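Long-range contacts in decapping nuclease RAI1 (PDB 5BUD), which hydrolyses NAD caps from the 5' ends of RNAs with the help of divalent metal ions, and binds and stimulates the exoribonuclease RAT1: residues K4-N9 / L326-A331; R28-K33 / N202-L207; Q131-S136 / G376-P381. All blocks are in the same frame, centred on the assembly; numbering follows the deposited sequence.

From the N terminus, the chain lays down 4-9, a short strand and the loop after it, which meets helix 322-339 to close the longest of the three loops (interaction 1). Residues 28-33 follow and pair with 202-207, so interaction 2 closes entirely within that loop. Strand 131-136 starts between these two segments and meets its partner, 376-381, near the C terminus; interaction 3 therefore crosses both of the others. Interactions 1 and 2 lie on opposite sides of the chain's centre, about 35 Å apart between centres. Together the three contacts join the N-terminal strands to helix 322-339 and to the strand beside the manganese site, and strand 131-136 to the chain between the last two helices.

Interaction 1 (K4-N9 / L326-A331)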
loop_
_atom_site.group_PDB
_atom_site.type_symbol
_atom_site.label_atom_id
_atom_site.label_comp_id
_atom_site.label_asym_id
_atom_site.label_seq_id
_atom_site.Cartn_x
_atom_site.Cartn_y
_atom_site.Cartn_z
ATOM N N LYS A 4 -1.197 -26.870 3.697
ATOM C CA LYS A 4 -2.531 -26.884 3.153
ATOM C C LYS A 4 -2.536 -25.841 2.060
ATOM O O LYS A 4 -1.796 -24.847 2.103
ATOM C CB LYS A 4 -3.534 -26.638 4.285
ATOM C CG LYS A 4 -4.950 -26.257 3.885
ATOM C CD LYS A 4 -5.973 -26.813 4.865
ATOM C CE LYS A 4 -5.551 -26.740 6.326
ATOM N NZ LYS A 4 -6.224 -27.836 7.079
ATOM N N SER A 5 -3.272 -26.116 1.002
ATOM C CA SER A 5 -3.223 -25.239 -0.119
ATOM C C SER A 5 -4.631 -24.853 -0.450
ATOM O O SER A 5 -5.566 -25.588 -0.171
ATOM C CB SER A 5 -2.507 -25.882 -1.296
ATOM O OG SER A 5 -3.185 -27.032 -1.702
ATOM N N LEU A 6 -4.760 -23.638 -0.954
ATOM C CA LEU A 6 -6.001 -23.131 -1.479
ATOM C C LEU A 6 -5.832 -23.181 -2.981
ATOM O O LEU A 6 -4.854 -22.633 -3.518
ATOM C CB LEU A 6 -6.226 -21.681 -1.023
ATOM C CG LEU A 6 -7.527 -21.017 -1.476
ATOM C CD1 LEU A 6 -8.737 -21.664 -0.824
ATOM C CD2 LEU A 6 -7.480 -19.520 -1.167
ATOM N N PRO A 7 -6.779 -23.831 -3.678
ATOM C CA PRO A 7 -6.670 -23.830 -5.125
ATOM C C PRO A 7 -6.663 -22.388 -5.661
ATOM O O PRO A 7 -7.414 -21.555 -5.159
ATOM C CB PRO A 7 -7.936 -24.575 -5.578
ATOM C CG PRO A 7 -8.297 -25.470 -4.418
ATOM C CD PRO A 7 -7.850 -24.724 -3.183
ATOM N N LEU A 8 -5.861 -22.127 -6.691
ATOM C CA LEU A 8 -5.757 -20.803 -7.270
ATOM C C LEU A 8 -7.039 -20.375 -7.949
ATOM O O LEU A 8 -7.255 -19.187 -8.142
ATOM C CB LEU A 8 -4.642 -20.744 -8.289
ATOM C CG LEU A 8 -3.222 -20.888 -7.772
ATOM C CD1 LEU A 8 -2.285 -20.574 -8.931
ATOM C CD2 LEU A 8 -2.997 -19.958 -6.589
ATOM N N ASN A 9 -7.900 -21.327 -8.304
ATOM C CA ASN A 9 -9.161 -20.950 -8.957
ATOM C C ASN A 9 -10.295 -20.746 -7.948
ATOM O O ASN A 9 -11.435 -20.554 -8.342
ATOM C CB ASN A 9 -9.553 -21.995 -9.999
ATOM C CG ASN A 9 -9.719 -23.382 -9.402
ATOM O OD1 ASN A 9 -10.221 -23.556 -8.284
ATOM N ND2 ASN A 9 -9.283 -24.376 -10.139
ATOM N N LEU A 326 -11.776 -9.591 -6.691
ATOM C CA LEU A 326 -12.385 -9.443 -5.387
ATOM C C LEU A 326 -12.887 -10.764 -4.842
ATOM O O LEU A 326 -12.797 -11.019 -3.647
ATOM C CB LEU A 326 -13.542 -8.424 -5.420
ATOM C CG LEU A 326 -13.196 -6.958 -5.239
ATOM C CD1 LEU A 326 -14.444 -6.113 -5.424
ATOM C CD2 LEU A 326 -12.580 -6.718 -3.862
ATOM N N LYS A 327 -13.409 -11.614 -5.721
ATOM C CA LYS A 327 -13.838 -12.958 -5.314
ATOM C C LYS A 327 -12.678 -13.879 -4.921
ATOM O O LYS A 327 -12.826 -14.695 -4.010
ATOM C CB LYS A 327 -14.666 -13.594 -6.431
ATOM C CG LYS A 327 -15.974 -12.854 -6.647
ATOM C CD LYS A 327 -16.840 -13.463 -7.746
ATOM C CE LYS A 327 -18.158 -12.714 -7.825
ATOM N NZ LYS A 327 -19.110 -13.303 -8.808
ATOM N N TRP A 328 -11.532 -13.748 -5.594
ATOM C CA TRP A 328 -10.351 -14.459 -5.178
ATOM C C TRP A 328 -9.921 -13.938 -3.785
ATOM O O TRP A 328 -9.645 -14.708 -2.890
ATOM C CB TRP A 328 -9.226 -14.273 -6.218
ATOM C CG TRP A 328 -7.855 -14.466 -5.665
ATOM C CD1 TRP A 328 -6.942 -13.498 -5.428
ATOM C CD2 TRP A 328 -7.233 -15.711 -5.288
ATOM N NE1 TRP A 328 -5.787 -14.041 -4.907
ATOM C CE2 TRP A 328 -5.942 -15.400 -4.798
ATOM C CE3 TRP A 328 -7.661 -17.043 -5.270
ATOM C CZ2 TRP A 328 -5.047 -16.383 -4.336
ATOM C CZ3 TRP A 328 -6.782 -18.028 -4.795
ATOM C CH2 TRP A 328 -5.487 -17.687 -4.325
ATOM N N TYR A 329 -9.886 -12.617 -3.616
ATOM C CA TYR A 329 -9.455 -12.007 -2.333
ATOM C C TYR A 329 -10.381 -12.499 -1.222
ATOM O O TYR A 329 -9.904 -12.944 -0.175
ATOM C CB TYR A 329 -9.441 -10.472 -2.474
ATOM C CG TYR A 329 -9.389 -9.644 -1.211
ATOM C CD1 TYR A 329 -8.238 -9.578 -0.432
ATOM C CD2 TYR A 329 -10.473 -8.855 -0.840
ATOM C CE1 TYR A 329 -8.202 -8.779 0.712
ATOM C CE2 TYR A 329 -10.436 -8.061 0.285
ATOM C CZ TYR A 329 -9.307 -8.029 1.062
ATOM O OH TYR A 329 -9.298 -7.228 2.181
ATOM N N GLY A 330 -11.690 -12.491 -1.474
ATOM C CA GLY A 330 -12.662 -12.979 -0.500
ATOM C C GLY A 330 -12.497 -14.450 -0.120
ATOM O O GLY A 330 -12.664 -14.815 1.044
ATOM N N ALA A 331 -12.138 -15.284 -1.094
ATOM C CA ALA A 331 -11.865 -16.703 -0.852
ATOM C C ALA A 331 -10.615 -16.857 0.019
ATOM O O ALA A 331 -10.615 -17.604 0.995
ATOM C CB ALA A 331 -11.688 -17.415 -2.171
#
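Trp328 reaches from its helix into the bend made by Leu6, Pro7 and Leu8, and its six-membered ring does nearly all the touching. The CB leaves the helix without meeting the 4-9 segment; CG is anti to the backbone N (chi1 156°), which carries the indole outward to the N-terminal chain. Along the ring, CE3 is the first atom to make contact, 3.6 Å from Leu8 O. Next, CZ3 sits among three neighbours: Leu8 O comes at it obliquely, Pro7 O lies 3.6 Å from CZ3 at the ring edge and in the ring plane, and the methyl CD2 of Leu6 is 4.0 Å from the same CZ3. At the tip, CH2 lies 4.1 Å from Leu8 CD2, with Leu6 CD2 scarcely farther away. Leu6 and the indole come from opposite sides and overlap along their lengths, whereas Leu8 lies beside the ring with its tip heading the same way.

Helix 322-339 here meets the chain just after the short strand 4-5, which adds antiparallel to strand 359-364 near the surface of the PD-(D/E)XK nuclease fold, away from the metal site. No hydrogen bond joins the two segments. The two carbonyls beside the ring have partners of their own, Pro7 O accepting from Ser10 OG and Leu8 O from Arg11 NH1. Phe360 of the neighbouring strand meets the Trp328 ring edge-to-face and also touches Leu6 and Leu8. One helical turn on from the indole, Ala331 turns its CB toward Leu6, whose CD2 comes within 4.3 Å of Ala331 O.

Interaction 2 (R28-K33 / N202-L207); sequences RDIDGK and NYEQYL
Arg28 lays its guanidinium flat against the side-chain amide of Gln205, the two planes only 7° apart, while its edge clasps the carbonyl of Tyr203. Gln205 OE1 sits over the centre of the guanidinium, 3.3 Å above the plane; its 3.4 Å approach to Arg28 NE is a stacking distance, the angle being too poor for a hydrogen bond. In the plane of the group, Arg28 NE donates to Tyr203 O over 2.8 Å in a nearly straight bond (162°). Arg28 NH2 reaches the same oxygen from above the carbonyl plane; two nitrogens thus share one acceptor, side-on. NH2 adds a weak bond to Asn202 O. A bend at chi3 (70°) turns the guanidinium over Gln205 and toward the carbonyl of Tyr203. Arg28 NH1 goes to Asn74 OD1.

The backbones of Arg28 and Gln205 form an antiparallel hydrogen-bonded pair, with Arg28 N to Gln205 O at 2.8 Å and Gln205 N to Arg28 O at 3.0 Å. Past it, the chain folds into a type I turn, Asp29 to Gly32. Asp29 OD1 accepts from Asp31 N, an Asx turn, and from Lys33 N on the other face of its carboxylate. Tyr203 lies against this turn: its CB is 3.3 Å from Ile30 O, and its ring edge faces Gly32 CA. Ile30 CB also meets Glu204 CG at 3.7 Å.

The turn closes a beta hairpin of strands 21-28 and 34-35, and the pairing continues between strands 21-28 and 205-214. Strand 217-228 flanks the latter and brings Glu224, a manganese ligand, beside Gln205.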
loop_
_atom_site.group_PDB
_atom_site.type_symbol
_atom_site.label_atom_id
_atom_site.label_comp_id
_atom_site.label_asym_id
_atom_site.label_seq_id
_atom_site.Cartn_x
_atom_site.Cartn_y
_atom_site.Cartn_z
ATOM N N ARG A 28 5.366 9.213 10.116
ATOM C CA ARG A 28 6.820 9.120 10.205
ATOM C C ARG A 28 7.408 10.473 9.856
ATOM O O ARG A 28 7.026 11.059 8.843
ATOM C CB ARG A 28 7.349 8.067 9.258
ATOM C CG ARG A 28 8.743 7.590 9.623
ATOM C CD ARG A 28 9.100 6.356 8.819
ATOM N NE ARG A 28 9.299 6.706 7.419
ATOM C CZ ARG A 28 9.608 5.843 6.471
ATOM N NH1 ARG A 28 9.794 4.566 6.767
ATOM N NH2 ARG A 28 9.748 6.259 5.227
ATOM N N ASP A 29 8.313 10.989 10.692
ATOM C CA ASP A 29 8.890 12.314 10.446
ATOM C C ASP A 29 10.072 12.248 9.502
ATOM O O ASP A 29 10.466 11.174 9.042
ATOM C CB ASP A 29 9.179 13.091 11.759
ATOM C CG ASP A 29 10.402 12.580 12.537
ATOM O OD1 ASP A 29 11.275 11.883 11.984
ATOM O OD2 ASP A 29 10.473 12.920 13.738
ATOM N N ILE A 30 10.642 13.405 9.202
ATOM C CA ILE A 30 11.704 13.511 8.192
ATOM C C ILE A 30 13.022 12.791 8.562
ATOM O O ILE A 30 13.896 12.535 7.691
ATOM C CB ILE A 30 11.931 14.994 7.833
ATOM C CG1 ILE A 30 12.743 15.121 6.537
ATOM C CG2 ILE A 30 12.564 15.759 9.002
ATOM C CD1 ILE A 30 12.718 16.505 5.936
ATOM N N ASP A 31 13.147 12.433 9.842
ATOM C CA ASP A 31 14.318 11.696 10.329
ATOM C C ASP A 31 14.038 10.201 10.413
ATOM O O ASP A 31 14.915 9.441 10.790
ATOM C CB ASP A 31 14.733 12.211 11.717
ATOM C CG ASP A 31 14.976 13.705 11.740
ATOM O OD1 ASP A 31 15.707 14.205 10.868
ATOM O OD2 ASP A 31 14.439 14.389 12.641
ATOM N N GLY A 32 12.812 9.781 10.083
ATOM C CA GLY A 32 12.450 8.374 10.116
ATOM C C GLY A 32 11.888 7.898 11.446
ATOM O O GLY A 32 11.734 6.714 11.653
ATOM N N LYS A 33 11.544 8.820 12.332
ATOM C CA LYS A 33 10.998 8.461 13.632
ATOM C C LYS A 33 9.490 8.599 13.592
ATOM O O LYS A 33 8.975 9.560 13.022
ATOM C CB LYS A 33 11.544 9.375 14.732
ATOM C CG LYS A 33 12.994 9.841 14.558
ATOM C CD LYS A 33 14.042 8.726 14.613
ATOM C CE LYS A 33 15.419 9.281 14.992
ATOM N NZ LYS A 33 16.491 8.251 15.080
ATOM N N ASN A 202 11.810 10.859 0.843
ATOM C CA ASN A 202 10.785 9.840 1.076
ATOM C C ASN A 202 10.773 9.310 2.507
ATOM O O ASN A 202 10.311 8.198 2.769
ATOM C CB ASN A 202 10.842 8.704 0.042
ATOM C CG ASN A 202 12.123 7.869 0.125
ATOM O OD1 ASN A 202 13.153 8.278 0.695
ATOM N ND2 ASN A 202 12.063 6.701 -0.463
ATOM N N TYR A 203 11.171 10.156 3.446
ATOM C CA TYR A 203 11.146 9.793 4.846
ATOM C C TYR A 203 9.794 10.080 5.440
ATOM O O TYR A 203 9.252 9.270 6.187
ATOM C CB TYR A 203 12.202 10.578 5.630
ATOM C CG TYR A 203 13.563 9.980 5.575
ATOM C CD1 TYR A 203 14.361 10.149 4.456
ATOM C CD2 TYR A 203 14.084 9.267 6.661
ATOM C CE1 TYR A 203 15.627 9.616 4.395
ATOM C CE2 TYR A 203 15.358 8.738 6.609
ATOM C CZ TYR A 203 16.127 8.924 5.478
ATOM O OH TYR A 203 17.394 8.411 5.376
ATOM N N GLU A 204 9.246 11.247 5.139
ATOM C CA GLU A 204 8.003 11.657 5.768
ATOM C C GLU A 204 6.845 10.820 5.240
ATOM O O GLU A 204 6.783 10.554 4.044
ATOM C CB GLU A 204 7.729 13.133 5.504
ATOM C CG GLU A 204 8.755 14.095 6.111
ATOM C CD GLU A 204 8.467 15.521 5.671
ATOM O OE1 GLU A 204 8.790 15.861 4.507
ATOM O OE2 GLU A 204 7.893 16.282 6.475
ATOM N N GLN A 205 5.944 10.425 6.135
ATOM C CA GLN A 205 4.796 9.595 5.783
ATOM C C GLN A 205 3.643 9.880 6.726
ATOM O O GLN A 205 3.852 10.139 7.917
ATOM C CB GLN A 205 5.096 8.110 5.983
ATOM C CG GLN A 205 6.210 7.494 5.189
ATOM C CD GLN A 205 6.293 5.994 5.478
ATOM O OE1 GLN A 205 6.204 5.556 6.645
ATOM N NE2 GLN A 205 6.453 5.205 4.431
ATOM N N TYR A 206 2.429 9.789 6.197
ATOM C CA TYR A 206 1.230 9.810 6.984
ATOM C C TYR A 206 0.527 8.476 6.789
ATOM O O TYR A 206 0.212 8.089 5.641
ATOM C CB TYR A 206 0.342 10.929 6.515
ATOM C CG TYR A 206 -0.979 11.038 7.223
ATOM C CD1 TYR A 206 -1.106 11.688 8.447
ATOM C CD2 TYR A 206 -2.116 10.522 6.653
ATOM C CE1 TYR A 206 -2.351 11.790 9.078
ATOM C CE2 TYR A 206 -3.338 10.627 7.263
ATOM C CZ TYR A 206 -3.458 11.276 8.452
ATOM O OH TYR A 206 -4.727 11.321 9.003
ATOM N N LEU A 207 0.276 7.781 7.893
ATOM C CA LEU A 207 -0.325 6.469 7.838
ATOM C C LEU A 207 -1.695 6.421 8.472
ATOM O O LEU A 207 -1.883 6.807 9.635
ATOM C CB LEU A 207 0.583 5.414 8.472
ATOM C CG LEU A 207 1.956 5.330 7.788
ATOM C CD1 LEU A 207 2.974 6.097 8.609
ATOM C CD2 LEU A 207 2.398 3.885 7.622
#

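Interaction 3 (Q131-S136 / G376-P381); sequences QLFIKS and GQLLTP
A buried apolar contact joins strand 131-136 to the end of helix 367-377, where the chain turns toward the final helix. It is made by side chains, with no hydrogen bond running directly between the segments. Leu378, the first residue after the helix to leave helical backbone angles, puts its isobutyl group between Phe133 and Lys135, alternate residues whose CB atoms point toward it. CG of Leu378 stands anti to the backbone N (chi1 -163°), which sends both methyls to the strand: CD2 lies 3.7 Å from Phe133 CB, and CD1 3.8 Å from Phe133 O. Leu379 adds its methyl CD2 over the centre of one face of the Phe133 ring, 4.2 Å above the plane.

On the other flank of Leu378, the aliphatic part of Lys135 passes in the opposite direction, with Lys135 CD 3.8 Å from Leu378 CG. The lysine then bends at chi3 (-72°) and again at chi4 (-78°). Lys135 CE comes 3.4 Å from Gln377 O, and the ammonium doubles back to its own strand, where NZ donates to Ser136 O nearly along the C=O axis. Lys135 NZ also forms a salt bridge with Asp138 and donates to a water 2.8 Å away. Gln377 NE2 donates to that water too, so the water bridges the two segments, weakly on the glutamine side.

Strand 131-136 lies between strands 100-103 and 121-128, pairing parallel with the first and antiparallel with the second. Phe78 of helix 78-92 touches both Lys135 and Leu378, and Phe383 of the terminal helix 381-389 meets the Phe133 ring at a steep angle.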
loop_
_atom_site.group_PDB
_atom_site.type_symbol
_atom_site.label_atom_id
_atom_site.label_comp_id
_atom_site.label_asym_id
_atom_site.label_seq_id
_atom_site.Cartn_x
_atom_site.Cartn_y
_atom_site.Cartn_z
ATOM N N GLN A 131 -6.506 -12.961 17.218
ATOM C CA GLN A 131 -6.308 -12.298 15.926
ATOM C C GLN A 131 -5.109 -12.844 15.176
ATOM O O GLN A 131 -4.211 -13.405 15.770
ATOM C CB GLN A 131 -6.141 -10.792 16.117
ATOM C CG GLN A 131 -7.308 -10.226 16.888
ATOM C CD GLN A 131 -7.231 -8.751 17.144
ATOM O OE1 GLN A 131 -6.232 -8.245 17.652
ATOM N NE2 GLN A 131 -8.321 -8.056 16.852
ATOM N N LEU A 132 -5.114 -12.637 13.869
ATOM C CA LEU A 132 -4.011 -12.977 12.981
ATOM C C LEU A 132 -3.246 -11.737 12.599
ATOM O O LEU A 132 -3.791 -10.809 11.996
ATOM C CB LEU A 132 -4.530 -13.591 11.702
ATOM C CG LEU A 132 -5.259 -14.911 11.773
ATOM C CD1 LEU A 132 -5.485 -15.345 10.349
ATOM C CD2 LEU A 132 -4.475 -15.954 12.541
ATOM N N PHE A 133 -1.974 -11.719 12.972
ATOM C CA PHE A 133 -1.061 -10.679 12.629
ATOM C C PHE A 133 -0.252 -11.154 11.410
ATOM O O PHE A 133 0.379 -12.233 11.448
ATOM C CB PHE A 133 -0.163 -10.362 13.834
ATOM C CG PHE A 133 -0.917 -9.744 14.972
ATOM C CD1 PHE A 133 -1.081 -8.366 15.042
ATOM C CD2 PHE A 133 -1.533 -10.544 15.937
ATOM C CE1 PHE A 133 -1.802 -7.791 16.078
ATOM C CE2 PHE A 133 -2.262 -9.967 16.972
ATOM C CZ PHE A 133 -2.392 -8.594 17.048
ATOM N N ILE A 134 -0.300 -10.367 10.324
ATOM C CA ILE A 134 0.296 -10.782 9.070
ATOM C C ILE A 134 1.321 -9.754 8.596
ATOM O O ILE A 134 1.024 -8.561 8.518
ATOM C CB ILE A 134 -0.791 -11.071 7.990
ATOM C CG1 ILE A 134 -1.770 -12.150 8.448
ATOM C CG2 ILE A 134 -0.152 -11.571 6.703
ATOM C CD1 ILE A 134 -2.881 -12.450 7.438
ATOM N N LYS A 135 2.543 -10.220 8.343
ATOM C CA LYS A 135 3.601 -9.385 7.858
ATOM C C LYS A 135 4.352 -10.107 6.783
ATOM O O LYS A 135 4.222 -11.332 6.594
ATOM C CB LYS A 135 4.591 -8.965 8.982
ATOM C CG LYS A 135 5.683 -9.970 9.280
ATOM C CD LYS A 135 6.604 -9.534 10.423
ATOM C CE LYS A 135 7.524 -8.398 10.045
ATOM N NZ LYS A 135 8.646 -8.897 9.243
ATOM N N SER A 136 5.120 -9.330 6.047
ATOM C CA SER A 136 5.881 -9.871 4.956
ATOM C C SER A 136 7.163 -10.475 5.486
ATOM O O SER A 136 7.688 -10.061 6.543
ATOM C CB SER A 136 6.215 -8.755 3.949
ATOM O OG SER A 136 6.869 -9.316 2.812
ATOM N N GLY A 376 9.754 -9.802 19.145
ATOM C CA GLY A 376 10.395 -8.623 18.587
ATOM C C GLY A 376 10.214 -8.395 17.103
ATOM O O GLY A 376 10.071 -7.261 16.679
ATOM N N GLN A 377 10.200 -9.469 16.317
ATOM C CA GLN A 377 10.199 -9.354 14.868
ATOM C C GLN A 377 8.805 -9.010 14.298
ATOM O O GLN A 377 8.700 -8.499 13.193
ATOM C CB GLN A 377 10.690 -10.655 14.265
ATOM C CG GLN A 377 11.320 -10.518 12.912
ATOM C CD GLN A 377 12.078 -11.774 12.555
ATOM O OE1 GLN A 377 13.259 -11.916 12.901
ATOM N NE2 GLN A 377 11.400 -12.704 11.882
ATOM N N LEU A 378 7.755 -9.335 15.048
ATOM C CA LEU A 378 6.397 -8.901 14.751
ATOM C C LEU A 378 5.800 -8.374 16.047
ATOM O O LEU A 378 5.683 -7.158 16.237
ATOM C CB LEU A 378 5.559 -10.021 14.138
ATOM C CG LEU A 378 4.267 -9.580 13.415
ATOM C CD1 LEU A 378 3.606 -10.738 12.672
ATOM C CD2 LEU A 378 3.271 -8.949 14.356
ATOM N N LEU A 379 5.475 -9.281 16.965
ATOM C CA LEU A 379 4.954 -8.900 18.278
ATOM C C LEU A 379 6.060 -8.293 19.123
ATOM O O LEU A 379 7.235 -8.658 18.987
ATOM C CB LEU A 379 4.382 -10.110 18.985
ATOM C CG LEU A 379 3.201 -10.771 18.259
ATOM C CD1 LEU A 379 2.712 -11.952 19.073
ATOM C CD2 LEU A 379 2.102 -9.741 18.059
ATOM N N THR A 380 5.687 -7.328 19.951
ATOM C CA THR A 380 6.601 -6.723 20.884
ATOM C C THR A 380 6.128 -6.980 22.304
ATOM O O THR A 380 4.920 -7.233 22.533
ATOM C CB THR A 380 6.708 -5.219 20.657
ATOM O OG1 THR A 380 5.437 -4.604 20.920
ATOM C CG2 THR A 380 7.167 -4.935 19.217
ATOM N N PRO A 381 7.071 -6.888 23.277
ATOM C CA PRO A 381 6.682 -7.174 24.661
ATOM C C PRO A 381 5.724 -6.141 25.242
ATOM O O PRO A 381 4.859 -6.506 26.055
ATOM C CB PRO A 381 8.026 -7.238 25.410
ATOM C CG PRO A 381 9.009 -6.515 24.529
ATOM C CD PRO A 381 8.538 -6.776 23.127
HETATM O O HOH W 1 9.822 -11.268 10.003
#